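Local coordinates for protein ALKF (Bacillus cereus, PDB 3ZBO) that is of unknown cellular function but has affinity for branched DNA, probably including Holliday junctions, and is related to the HEAT-like repeat DNA glycosylases, at residues G134-Y138 against K154-M158; I92-Y98 against L129-A133; L142-D147 against F234-Y238. One frame throughout, in Å; residues are numbered along the deposited sequence.

Contact 1 (G134-Y138 against K154-M158)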
ATOM      1  N   GLY A 134      -0.840  -1.742  -7.469  1.00 11.75           N
ATOM      2  CA  GLY A 134       0.199  -2.572  -8.020  1.00 11.96           C
ATOM      3  C   GLY A 134       1.582  -1.932  -7.746  1.00 12.00           C
ATOM      4  O   GLY A 134       2.491  -2.680  -7.345  1.00 13.15           O
ATOM      5  N   TRP A 135       1.744  -0.610  -7.932  1.00 10.71           N
ATOM      6  CA  TRP A 135       3.056   0.090  -7.595  1.00 11.07           C
ATOM      7  C   TRP A 135       3.297  -0.038  -6.126  1.00 10.74           C
ATOM      8  O   TRP A 135       4.455  -0.302  -5.729  1.00 11.55           O
ATOM      9  CB  TRP A 135       2.976   1.540  -8.029  1.00 10.96           C
ATOM     10  CG  TRP A 135       2.998   1.680  -9.552  1.00  9.80           C
ATOM     11  CD1 TRP A 135       1.987   2.034 -10.392  1.00 11.61           C
ATOM     12  CD2 TRP A 135       4.185   1.549 -10.387  1.00 10.55           C
ATOM     13  NE1 TRP A 135       2.439   2.060 -11.705  1.00 12.50           N
ATOM     14  CE2 TRP A 135       3.787   1.792 -11.712  1.00 12.44           C
ATOM     15  CE3 TRP A 135       5.547   1.259 -10.111  1.00 11.57           C
ATOM     16  CZ2 TRP A 135       4.679   1.760 -12.806  1.00 13.42           C
ATOM     17  CZ3 TRP A 135       6.444   1.219 -11.155  1.00 12.38           C
ATOM     18  CH2 TRP A 135       6.042   1.465 -12.513  1.00 14.51           C
ATOM     19  N   SER A 136       2.238   0.135  -5.293  1.00 10.49           N
ATOM     20  CA  SER A 136       2.438   0.032  -3.837  1.00 11.27           C
ATOM     21  C   SER A 136       2.944  -1.387  -3.455  1.00 11.28           C
ATOM     22  O   SER A 136       3.840  -1.483  -2.632  1.00 11.39           O
ATOM     23  CB  SER A 136       1.150   0.325  -3.073  1.00 11.07           C
ATOM     24  OG  SER A 136       0.731   1.720  -3.299  1.00 11.73           O
ATOM     25  N   CYS A 137       2.338  -2.398  -4.056  1.00 10.70           N
ATOM     26  CA  CYS A 137       2.763  -3.772  -3.715  1.00 11.89           C
ATOM     27  C   CYS A 137       4.219  -3.921  -4.021  1.00 11.07           C
ATOM     28  O   CYS A 137       4.907  -4.547  -3.164  1.00 12.09           O
ATOM     29  CB  CYS A 137       1.918  -4.667  -4.587  1.00 11.72           C
ATOM     30  SG  CYS A 137       2.307  -6.441  -4.266  1.00 14.01           S
ATOM     31  N   TYR A 138       4.715  -3.391  -5.135  1.00 11.17           N
ATOM     32  CA  TYR A 138       6.161  -3.503  -5.372  1.00 12.05           C
ATOM     33  C   TYR A 138       6.969  -2.839  -4.262  1.00 12.67           C
ATOM     34  O   TYR A 138       8.047  -3.325  -3.886  1.00 13.07           O
ATOM     35  CB  TYR A 138       6.640  -2.988  -6.728  1.00 11.56           C
ATOM     36  CG  TYR A 138       6.551  -4.056  -7.780  1.00 12.40           C
ATOM     37  CD1 TYR A 138       5.368  -4.263  -8.505  1.00 13.27           C
ATOM     38  CD2 TYR A 138       7.646  -4.916  -7.973  1.00 13.47           C
ATOM     39  CE1 TYR A 138       5.332  -5.297  -9.450  1.00 13.40           C
ATOM     40  CE2 TYR A 138       7.580  -5.930  -8.979  1.00 12.54           C
ATOM     41  CZ  TYR A 138       6.448  -6.090  -9.647  1.00 13.97           C
ATOM     42  OH  TYR A 138       6.440  -7.103 -10.589  1.00 17.10           O
ATOM     43  N   LYS A 154      13.599  -5.942 -15.200  1.00 17.46           N
ATOM     44  CA  LYS A 154      12.204  -5.591 -15.031  1.00 15.75           C
ATOM     45  C   LYS A 154      12.142  -4.315 -14.149  1.00 15.84           C
ATOM     46  O   LYS A 154      11.392  -3.396 -14.514  1.00 14.19           O
ATOM     47  CB  LYS A 154      11.458  -6.697 -14.317  1.00 15.24           C
ATOM     48  CG  LYS A 154       9.956  -6.456 -14.284  1.00 17.56           C
ATOM     49  CD  LYS A 154       9.327  -7.600 -13.382  1.00 23.61           C
ATOM     50  CE  LYS A 154       7.897  -7.678 -13.479  1.00 25.03           C
ATOM     51  NZ  LYS A 154       7.547  -8.825 -12.545  1.00 19.20           N
ATOM     52  N   ILE A 155      12.887  -4.330 -13.023  1.00 15.06           N
ATOM     53  CA  ILE A 155      12.829  -3.092 -12.175  1.00 13.93           C
ATOM     54  C   ILE A 155      13.356  -1.886 -12.917  1.00 13.52           C
ATOM     55  O   ILE A 155      12.827  -0.788 -12.833  1.00 13.89           O
ATOM     56  CB  ILE A 155      13.617  -3.340 -10.855  1.00 13.16           C
ATOM     57  CG1 ILE A 155      13.057  -4.495 -10.056  1.00 13.81           C
ATOM     58  CG2 ILE A 155      13.655  -2.016  -9.990  1.00 16.10           C
ATOM     59  CD1 ILE A 155      11.563  -4.422  -9.662  1.00 17.61           C
ATOM     60  N   SER A 156      14.441  -2.046 -13.728  1.00 14.62           N
ATOM     61  CA  SER A 156      14.923  -0.934 -14.482  1.00 16.03           C
ATOM     62  C   SER A 156      13.889  -0.391 -15.472  1.00 15.81           C
ATOM     63  O   SER A 156      13.728   0.839 -15.612  1.00 16.74           O
ATOM     64  CB  SER A 156      16.220  -1.434 -15.185  1.00 18.76           C
ATOM     65  OG  SER A 156      16.782  -0.393 -15.945  1.00 22.50           O
ATOM     66  N   ASP A 157      13.190  -1.315 -16.144  1.00 15.84           N
ATOM     67  CA  ASP A 157      12.180  -0.901 -17.118  1.00 16.87           C
ATOM     68  C   ASP A 157      11.012  -0.185 -16.378  1.00 16.07           C
ATOM     69  O   ASP A 157      10.447   0.803 -16.905  1.00 15.84           O
ATOM     70  CB  ASP A 157      11.652  -2.128 -17.864  1.00 18.32           C
ATOM     71  CG  ASP A 157      12.614  -2.686 -18.882  1.00 24.99           C
ATOM     72  OD1 ASP A 157      13.573  -2.024 -19.223  1.00 28.01           O
ATOM     73  OD2 ASP A 157      12.274  -3.807 -19.357  1.00 29.80           O
ATOM     74  N   MET A 158      10.686  -0.663 -15.177  1.00 15.73           N
ATOM     75  CA  MET A 158       9.704   0.015 -14.343  1.00 14.29           C
ATOM     76  C   MET A 158      10.156   1.415 -13.949  1.00 12.58           C
ATOM     77  O   MET A 158       9.310   2.370 -13.970  1.00 13.56           O
ATOM     78  CB  MET A 158       9.397  -0.832 -13.102  1.00 14.07           C
ATOM     79  CG  MET A 158       8.613  -2.100 -13.470  1.00 12.40           C
ATOM     80  SD  MET A 158       8.483  -3.213 -12.121  1.00 15.59           S
ATOM     81  CE  MET A 158       7.225  -2.395 -11.122  1.00 14.68           C
TER
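One face of the Tyr138 ring is taken by the methyl end of Met158: CE sits over the ring centre, 3.7 Å from the ring centroid and 10° off the ring normal, a CH-pi contact. SD of Met158 lies 4.4 Å from the same centroid, still over that face, which makes the pair a Met-aromatic contact as well. At the hydroxyl edge, near the ring plane, comes NZ of Lys154. The indole of Trp135 forms a T-shaped pair with Phe180 of helix 171-187 and meets segment 154-158 with its six-membered ring; CZ3 touches Met158 CE at 3.7 Å, while the carbonyl O of Met158 lies at the edge, 3.7 Å from CH2. The bend at chi3 of Met158 (76°) turns CE back between the two aromatic side chains. Ile155 adds a looser touch, its CD1 4.3 Å from Tyr138 CD2.

These residues join helices 128-144 and 152-165. The axes of the two short segments come no closer than 13.4 Å, with 132° between their directions, so long side chains have to bridge the gap. From the extended Lys154 chain, NZ donates a hydrogen bond to Tyr138 OH (2.8 Å). Both groups also bond to Asp120, Lys154 as a salt bridge, and NZ reaches Gln116 too. A buried hydroxyl is thus tied into a charged network, and the aspartate probably offsets the lysine's charge.

Contact 2 (I92-Y98 against L129-A133)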
ATOM      1  N   ILE A  92      -9.589  -5.686  -4.584  1.00 12.84           N
ATOM      2  CA  ILE A  92      -9.261  -4.382  -5.154  1.00 11.52           C
ATOM      3  C   ILE A  92     -10.504  -3.685  -5.699  1.00 14.15           C
ATOM      4  O   ILE A  92     -10.588  -2.444  -5.669  1.00 13.57           O
ATOM      5  CB  ILE A  92      -8.134  -4.486  -6.196  1.00 12.99           C
ATOM      6  CG1 ILE A  92      -7.441  -3.128  -6.465  1.00 10.99           C
ATOM      7  CG2 ILE A  92      -8.656  -5.033  -7.594  1.00 12.96           C
ATOM      8  CD1 ILE A  92      -6.754  -2.503  -5.192  1.00 12.89           C
ATOM      9  N   ASP A  93     -11.502  -4.445  -6.167  1.00 12.67           N
ATOM     10  CA  ASP A  93     -12.740  -3.780  -6.623  1.00 14.33           C
ATOM     11  C   ASP A  93     -13.428  -3.049  -5.501  1.00 14.35           C
ATOM     12  O   ASP A  93     -14.116  -2.101  -5.790  1.00 17.44           O
ATOM     13  CB  ASP A  93     -13.729  -4.821  -7.192  1.00 13.53           C
ATOM     14  CG  ASP A  93     -13.308  -5.340  -8.570  1.00 21.08           C
ATOM     15  OD1 ASP A  93     -12.455  -4.775  -9.232  1.00 21.26           O
ATOM     16  OD2 ASP A  93     -13.933  -6.363  -9.010  1.00 27.70           O
ATOM     17  N   GLY A  94     -13.236  -3.472  -4.247  1.00 14.52           N
ATOM     18  CA  GLY A  94     -13.825  -2.768  -3.137  1.00 13.46           C
ATOM     19  C   GLY A  94     -12.963  -1.713  -2.454  1.00 12.39           C
ATOM     20  O   GLY A  94     -13.440  -1.036  -1.554  1.00 13.96           O
ATOM     21  N   ALA A  95     -11.767  -1.512  -3.013  1.00 11.84           N
ATOM     22  CA  ALA A  95     -10.850  -0.580  -2.382  1.00 11.83           C
ATOM     23  C   ALA A  95     -11.105   0.815  -2.957  1.00 12.58           C
ATOM     24  O   ALA A  95     -10.468   1.264  -3.921  1.00 14.49           O
ATOM     25  CB  ALA A  95      -9.422  -1.047  -2.727  1.00 13.98           C
ATOM     26  N   TYR A  96     -12.001   1.524  -2.268  1.00 11.69           N
ATOM     27  CA  TYR A  96     -12.546   2.723  -2.939  1.00 12.72           C
ATOM     28  C   TYR A  96     -11.735   3.998  -2.842  1.00 13.30           C
ATOM     29  O   TYR A  96     -12.058   5.016  -3.434  1.00 14.15           O
ATOM     30  CB  TYR A  96     -13.980   3.013  -2.418  1.00 12.22           C
ATOM     31  CG  TYR A  96     -14.075   3.379  -0.990  1.00 12.27           C
ATOM     32  CD1 TYR A  96     -13.863   4.690  -0.551  1.00 15.16           C
ATOM     33  CD2 TYR A  96     -14.354   2.417  -0.031  1.00 11.97           C
ATOM     34  CE1 TYR A  96     -13.929   5.054   0.766  1.00 14.49           C
ATOM     35  CE2 TYR A  96     -14.447   2.765   1.374  1.00 13.41           C
ATOM     36  CZ  TYR A  96     -14.262   4.119   1.779  1.00 11.50           C
ATOM     37  OH  TYR A  96     -14.270   4.471   3.092  1.00 14.23           O
ATOM     38  N   PHE A  97     -10.706   3.947  -2.011  1.00 12.54           N
ATOM     39  CA  PHE A  97      -9.730   5.031  -1.971  1.00 11.62           C
ATOM     40  C   PHE A  97      -8.360   4.542  -1.624  1.00 12.25           C
ATOM     41  O   PHE A  97      -8.211   3.357  -1.277  1.00 11.34           O
ATOM     42  CB  PHE A  97     -10.214   6.182  -0.992  1.00 11.76           C
ATOM     43  CG  PHE A  97     -10.012   5.884   0.507  1.00 11.64           C
ATOM     44  CD1 PHE A  97     -10.611   4.745   1.134  1.00 13.31           C
ATOM     45  CD2 PHE A  97      -9.207   6.737   1.283  1.00 11.80           C
ATOM     46  CE1 PHE A  97     -10.475   4.512   2.555  1.00 13.25           C
ATOM     47  CE2 PHE A  97      -9.070   6.523   2.637  1.00 11.99           C
ATOM     48  CZ  PHE A  97      -9.682   5.409   3.302  1.00 12.67           C
ATOM     49  N   TYR A  98      -7.345   5.430  -1.699  1.00 12.25           N
ATOM     50  CA  TYR A  98      -5.969   4.921  -1.667  1.00 10.36           C
ATOM     51  C   TYR A  98      -5.547   4.225  -0.378  1.00 11.66           C
ATOM     52  O   TYR A  98      -4.657   3.376  -0.443  1.00 11.60           O
ATOM     53  CB  TYR A  98      -4.974   6.062  -1.997  1.00 11.25           C
ATOM     54  CG  TYR A  98      -4.742   6.997  -0.811  1.00 11.20           C
ATOM     55  CD1 TYR A  98      -5.624   8.100  -0.637  1.00 12.08           C
ATOM     56  CD2 TYR A  98      -3.718   6.776   0.088  1.00 10.66           C
ATOM     57  CE1 TYR A  98      -5.458   8.992   0.467  1.00 12.23           C
ATOM     58  CE2 TYR A  98      -3.519   7.614   1.213  1.00 13.80           C
ATOM     59  CZ  TYR A  98      -4.424   8.714   1.399  1.00 13.39           C
ATOM     60  OH  TYR A  98      -4.211   9.553   2.516  1.00 16.56           O
ATOM     61  N   LEU A 129      -6.793   3.382  -9.039  1.00 12.05           N
ATOM     62  CA  LEU A 129      -6.455   2.795  -7.754  1.00 12.12           C
ATOM     63  C   LEU A 129      -5.932   1.381  -7.906  1.00 11.96           C
ATOM     64  O   LEU A 129      -5.092   0.925  -7.037  1.00 12.28           O
ATOM     65  CB  LEU A 129      -7.705   2.745  -6.890  1.00 11.33           C
ATOM     66  CG  LEU A 129      -8.220   4.116  -6.433  1.00 14.12           C
ATOM     67  CD1 LEU A 129      -9.546   4.043  -5.740  1.00 15.92           C
ATOM     68  CD2 LEU A 129      -7.190   4.715  -5.447  1.00 15.80           C
ATOM     69  N   LYS A 130      -6.307   0.656  -8.968  1.00 11.95           N
ATOM     70  CA  LYS A 130      -5.640  -0.632  -9.176  1.00 11.67           C
ATOM     71  C   LYS A 130      -4.134  -0.473  -9.508  1.00 12.00           C
ATOM     72  O   LYS A 130      -3.278  -1.206  -8.949  1.00 11.47           O
ATOM     73  CB  LYS A 130      -6.242  -1.427 -10.374  1.00 13.67           C
ATOM     74  CG  LYS A 130      -7.499  -2.020 -10.043  1.00 17.74           C
ATOM     75  CD  LYS A 130      -7.864  -2.995 -11.271  1.00 20.89           C
ATOM     76  CE  LYS A 130      -9.353  -3.268 -11.215  1.00 26.34           C
ATOM     77  NZ  LYS A 130      -9.469  -4.252 -12.372  1.00 25.43           N
ATOM     78  N   MET A 131      -3.833   0.553 -10.317  1.00 12.53           N
ATOM     79  CA  MET A 131      -2.422   0.794 -10.599  1.00 11.56           C
ATOM     80  C   MET A 131      -1.722   1.241  -9.326  1.00 11.73           C
ATOM     81  O   MET A 131      -0.587   0.853  -9.123  1.00 12.28           O
ATOM     82  CB  MET A 131      -2.228   1.906 -11.667  1.00 13.33           C
ATOM     83  CG  MET A 131      -2.817   1.329 -12.994  1.00 10.62           C
ATOM     84  SD  MET A 131      -2.431   2.446 -14.394  1.00 14.96           S
ATOM     85  CE  MET A 131      -3.347   3.945 -14.004  1.00 16.69           C
ATOM     86  N   SER A 132      -2.373   2.107  -8.543  1.00 10.77           N
ATOM     87  CA  SER A 132      -1.740   2.534  -7.253  1.00 11.57           C
ATOM     88  C   SER A 132      -1.429   1.307  -6.386  1.00  9.63           C
ATOM     89  O   SER A 132      -0.345   1.236  -5.776  1.00 11.64           O
ATOM     90  CB  SER A 132      -2.709   3.463  -6.504  1.00 10.85           C
ATOM     91  OG  SER A 132      -2.000   4.017  -5.401  1.00 12.55           O
ATOM     92  N   ALA A 133      -2.344   0.344  -6.322  1.00 10.59           N
ATOM     93  CA  ALA A 133      -2.099  -0.867  -5.522  1.00  9.44           C
ATOM     94  C   ALA A 133      -0.950  -1.676  -6.117  1.00 10.75           C
ATOM     95  O   ALA A 133      -0.138  -2.208  -5.333  1.00 11.28           O
ATOM     96  CB  ALA A 133      -3.364  -1.755  -5.461  1.00 11.28           C
TER
HETATM   97  O   HOH W   1     -10.502  -6.269 -10.208  1.00 28.70           O
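With CG1 of Ile92 set anti to the backbone N (chi1 -161°) and the chain turned again at chi2 (61°), CD1 reaches Ala133 CB while CG1 rests against Lys130. In Leu129 chi1 points CG at the loop after Gly94, and chi2 (172°) sets CD1 and CD2 along it. The setting is the helical-repeat architecture of the HEAT-like glycosylase relatives: the C-terminal part of helix 85-94 and the loop leading into helix 98-110 pack on the first turns of helix 128-144.

Ile92 CD1 and Ala133 CB are 3.5 Å apart, tighter than usual for two carbons, and Trp122 of helix 115-124 touches both side chains. Next to this, Ile92 CG1 meets CG of Lys130 at 3.7 Å, so the aliphatic part of the lysine lies on the isoleucine before the lysine chain runs on, extended, toward Asp93.

Across these segments Leu129 meets mostly backbone; Ser101 and Arg172 also touch it. Its CD1 lies 3.4 Å from the carbonyl O of Ala95 and is nearly as close to that of Tyr96, while CD2 faces the start of the next helix, 3.8 Å from the N of Tyr98. Phe97 stands at the N-cap position there, directly before helix 98-110. No direct hydrogen bond spans the two segments. The charged ends of Asp93 and Lys130 stay beyond salt-bridge distance, and one water joins them, donating to Asp93 OD1 at 2.6 Å and accepting from Lys130 NZ at 3.1 Å.

Contact 3 (L142-D147 against F234-Y238)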
ATOM      1  N   LEU A 142       9.732  -4.923  -2.137  1.00 13.70           N
ATOM      2  CA  LEU A 142      11.206  -4.561  -2.104  1.00 14.28           C
ATOM      3  C   LEU A 142      11.647  -4.444  -0.650  1.00 17.86           C
ATOM      4  O   LEU A 142      12.852  -4.603  -0.384  1.00 18.51           O
ATOM      5  CB  LEU A 142      11.357  -3.256  -2.812  1.00 15.59           C
ATOM      6  CG  LEU A 142      11.262  -3.391  -4.296  1.00 15.01           C
ATOM      7  CD1 LEU A 142      11.062  -2.020  -4.987  1.00 19.50           C
ATOM      8  CD2 LEU A 142      12.457  -4.192  -4.953  1.00 19.87           C
ATOM      9  N   GLY A 143      10.704  -4.272   0.325  1.00 19.27           N
ATOM     10  CA  GLY A 143      11.108  -4.332   1.758  1.00 18.22           C
ATOM     11  C   GLY A 143      10.988  -5.670   2.460  1.00 20.79           C
ATOM     12  O   GLY A 143      11.533  -5.845   3.594  1.00 21.06           O
ATOM     13  N   ASN A 144      10.278  -6.627   1.872  1.00 20.59           N
ATOM     14  CA  ASN A 144      10.138  -7.923   2.527  0.50 21.17           C
ATOM     15  C   ASN A 144      10.656  -9.076   1.664  1.00 21.79           C
ATOM     16  O   ASN A 144      10.359 -10.234   1.942  1.00 23.96           O
ATOM     17  CB  ASN A 144       8.700  -8.160   2.975  0.50 21.69           C
ATOM     18  CG  ASN A 144       8.596  -9.274   4.007  0.50 22.43           C
ATOM     19  OD1 ASN A 144       9.502  -9.467   4.824  0.50 27.12           O
ATOM     20  ND2 ASN A 144       7.503  -9.987   3.978  0.50 25.18           N
ATOM     21  N   ARG A 145      11.504  -8.741   0.675  1.00 21.21           N
ATOM     22  CA  ARG A 145      12.030  -9.821  -0.172  1.00 20.60           C
ATOM     23  C   ARG A 145      13.485  -9.527  -0.407  1.00 18.97           C
ATOM     24  O   ARG A 145      13.957  -8.393  -0.501  1.00 18.33           O
ATOM     25  CB  ARG A 145      11.332  -9.897  -1.553  1.00 18.25           C
ATOM     26  CG  ARG A 145       9.817 -10.183  -1.561  1.00 22.86           C
ATOM     27  CD  ARG A 145       9.387 -11.526  -1.148  1.00 23.44           C
ATOM     28  NE  ARG A 145       7.919 -11.438  -0.998  1.00 29.47           N
ATOM     29  CZ  ARG A 145       7.094 -12.444  -1.076  1.00 31.94           C
ATOM     30  NH1 ARG A 145       7.568 -13.693  -1.283  1.00 36.57           N
ATOM     31  NH2 ARG A 145       5.805 -12.202  -0.989  1.00 24.44           N
ATOM     32  N   LYS A 146      14.245 -10.615  -0.573  1.00 17.80           N
ATOM     33  CA  LYS A 146      15.617 -10.430  -0.997  0.50 16.79           C
ATOM     34  C   LYS A 146      15.690  -9.938  -2.469  1.00 14.18           C
ATOM     35  O   LYS A 146      14.766 -10.107  -3.286  1.00 16.95           O
ATOM     36  CB  LYS A 146      16.439 -11.751  -0.833  0.50 18.35           C
ATOM     37  CG  LYS A 146      16.085 -12.564   0.433  0.50 19.36           C
ATOM     38  CD  LYS A 146      16.931 -13.879   0.585  0.50 18.96           C
ATOM     39  CE  LYS A 146      17.233 -14.246   2.026  0.50 24.62           C
ATOM     40  NZ  LYS A 146      18.040 -13.202   2.714  0.50 31.22           N
ATOM     41  N   ASP A 147      16.792  -9.278  -2.800  1.00 14.86           N
ATOM     42  CA  ASP A 147      16.922  -8.719  -4.086  1.00 16.34           C
ATOM     43  C   ASP A 147      16.771  -9.712  -5.235  1.00 16.38           C
ATOM     44  O   ASP A 147      16.328  -9.367  -6.336  1.00 16.34           O
ATOM     45  CB  ASP A 147      18.242  -7.929  -4.218  1.00 16.73           C
ATOM     46  CG  ASP A 147      18.231  -6.630  -3.436  1.00 18.21           C
ATOM     47  OD1 ASP A 147      17.118  -6.156  -3.066  1.00 18.12           O
ATOM     48  OD2 ASP A 147      19.335  -6.077  -3.298  1.00 17.42           O
ATOM     49  N   PHE A 234      18.617  -0.795   3.261  1.00 15.36           N
ATOM     50  CA  PHE A 234      17.754  -1.156   4.301  1.00 17.01           C
ATOM     51  C   PHE A 234      16.466  -1.696   3.709  1.00 17.50           C
ATOM     52  O   PHE A 234      15.893  -1.041   2.804  1.00 19.81           O
ATOM     53  CB  PHE A 234      17.371   0.149   5.084  1.00 18.26           C
ATOM     54  CG  PHE A 234      16.639  -0.076   6.362  1.00 23.38           C
ATOM     55  CD1 PHE A 234      17.287  -0.507   7.479  1.00 25.48           C
ATOM     56  CD2 PHE A 234      15.261   0.196   6.460  1.00 26.10           C
ATOM     57  CE1 PHE A 234      16.611  -0.684   8.717  1.00 30.74           C
ATOM     58  CE2 PHE A 234      14.555   0.015   7.649  1.00 31.53           C
ATOM     59  CZ  PHE A 234      15.251  -0.453   8.810  1.00 30.12           C
ATOM     60  N   LYS A 235      16.034  -2.797   4.265  1.00 17.85           N
ATOM     61  CA  LYS A 235      14.681  -3.281   3.853  1.00 20.00           C
ATOM     62  C   LYS A 235      13.767  -3.403   5.069  1.00 22.88           C
ATOM     63  O   LYS A 235      14.161  -4.010   6.029  1.00 25.20           O
ATOM     64  CB  LYS A 235      14.815  -4.635   3.188  1.00 20.17           C
ATOM     65  CG  LYS A 235      15.475  -4.658   1.866  1.00 19.57           C
ATOM     66  CD  LYS A 235      15.715  -6.079   1.469  1.00 18.11           C
ATOM     67  CE  LYS A 235      16.306  -6.104   0.128  1.00 20.24           C
ATOM     68  NZ  LYS A 235      15.276  -5.978  -1.040  1.00 16.48           N
ATOM     69  N   ARG A 236      12.650  -2.691   4.952  1.00 23.72           N
ATOM     70  CA  ARG A 236      11.627  -2.549   5.993  0.50 24.53           C
ATOM     71  C   ARG A 236      10.373  -3.376   5.613  1.00 21.43           C
ATOM     72  O   ARG A 236       9.718  -3.002   4.702  1.00 24.07           O
ATOM     73  CB  ARG A 236      11.262  -1.048   6.175  0.50 25.18           C
ATOM     74  CG  ARG A 236      10.930  -0.258   4.888  0.50 26.77           C
ATOM     75  CD  ARG A 236      12.019   0.759   4.577  0.50 30.88           C
ATOM     76  NE  ARG A 236      11.853   1.987   5.328  0.50 36.44           N
ATOM     77  CZ  ARG A 236      12.385   3.133   4.952  0.50 36.92           C
ATOM     78  NH1 ARG A 236      13.097   3.175   3.827  0.50 35.43           N
ATOM     79  NH2 ARG A 236      12.193   4.229   5.678  0.50 39.96           N
ATOM     80  N   LYS A 237      10.052  -4.446   6.331  1.00 22.42           N
ATOM     81  CA  LYS A 237       8.689  -5.048   6.197  1.00 20.19           C
ATOM     82  C   LYS A 237       7.657  -4.035   6.621  1.00 20.41           C
ATOM     83  O   LYS A 237       7.758  -3.455   7.713  1.00 20.61           O
ATOM     84  CB  LYS A 237       8.509  -6.297   7.034  1.00 22.38           C
ATOM     85  CG  LYS A 237       7.286  -7.026   6.678  1.00 23.47           C
ATOM     86  CD  LYS A 237       7.218  -8.388   7.423  1.00 31.04           C
ATOM     87  CE  LYS A 237       5.807  -8.864   7.399  1.00 35.58           C
ATOM     88  NZ  LYS A 237       5.684 -10.362   7.242  1.00 44.35           N
ATOM     89  N   TYR A 238       6.645  -3.801   5.763  1.00 16.33           N
ATOM     90  CA  TYR A 238       5.592  -2.821   6.137  1.00 17.07           C
ATOM     91  C   TYR A 238       4.991  -3.165   7.506  1.00 14.32           C
ATOM     92  O   TYR A 238       4.567  -4.277   7.727  1.00 17.97           O
ATOM     93  CB  TYR A 238       4.525  -2.808   4.986  1.00 17.25           C
ATOM     94  CG  TYR A 238       3.498  -1.765   5.148  1.00 15.92           C
ATOM     95  CD1 TYR A 238       2.393  -2.008   6.012  1.00 16.45           C
ATOM     96  CD2 TYR A 238       3.570  -0.584   4.469  1.00 18.32           C
ATOM     97  CE1 TYR A 238       1.362  -1.053   6.206  1.00 15.91           C
ATOM     98  CE2 TYR A 238       2.557   0.418   4.663  1.00 21.15           C
ATOM     99  CZ  TYR A 238       1.473   0.125   5.544  1.00 18.46           C
ATOM    100  OH  TYR A 238       0.491   1.066   5.702  1.00 19.31           O
TER
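Lys235 drives its ammonium into a group of three oxygens of 142-147. NZ donates to the carbonyl O of Leu142 at 2.9 Å, to the O of Arg145 at 2.8 Å and to OD1 of Asp147 at 2.7 Å, the last being a salt bridge. The O of Ser187 is a fourth acceptor for three N-H groups, so at least one hydrogen must be shared or the bonds must alternate. NZ meets the Arg145 oxygen almost head-on along its C=O bond (171°), whereas at Leu142 the donor is tilted 18° from the carbonyl plane. Asp147 OD1 is approached on its anti side, 34° out of the carboxylate plane. A bend at chi4 swings NZ into this group.

Here the C-terminal tail, after helix 219-228, lies across the end of helix 128-144 in the helical-repeat fold. Gly143 lets the tail come close: its CA makes a CA-H...O contact of 3.5 Å with Arg236 O, while Gly143 O and Lys237 N approach to 3.4 Å without forming a hydrogen bond. In the conformers modelled here, the Asn144 amide lies alongside the Lys237 chain and the Arg236 guanidinium forms a salt bridge with Glu226. Arg145 NH2 bonds to the carbonyls of Ser110 and Ser112.

All three contacts draw on helix 128-144, which is used in order along its length: contact 2 at its first turns, contact 1 in its middle and contact 3 at its end. Their segments on this helix follow one another in sequence. The centres of contacts 1 and 2 lie about 16 Å apart, those of contacts 1 and 3 about 14 Å. Contacts 2 and 3 are about 22 Å apart between centres, about 8 Å between nearest atoms, and sit on opposite sides of the chain's centre. Contact 2 looks back to earlier helices, contact 1 forward to the next one, and contact 3 brings in the distant C-terminal tail.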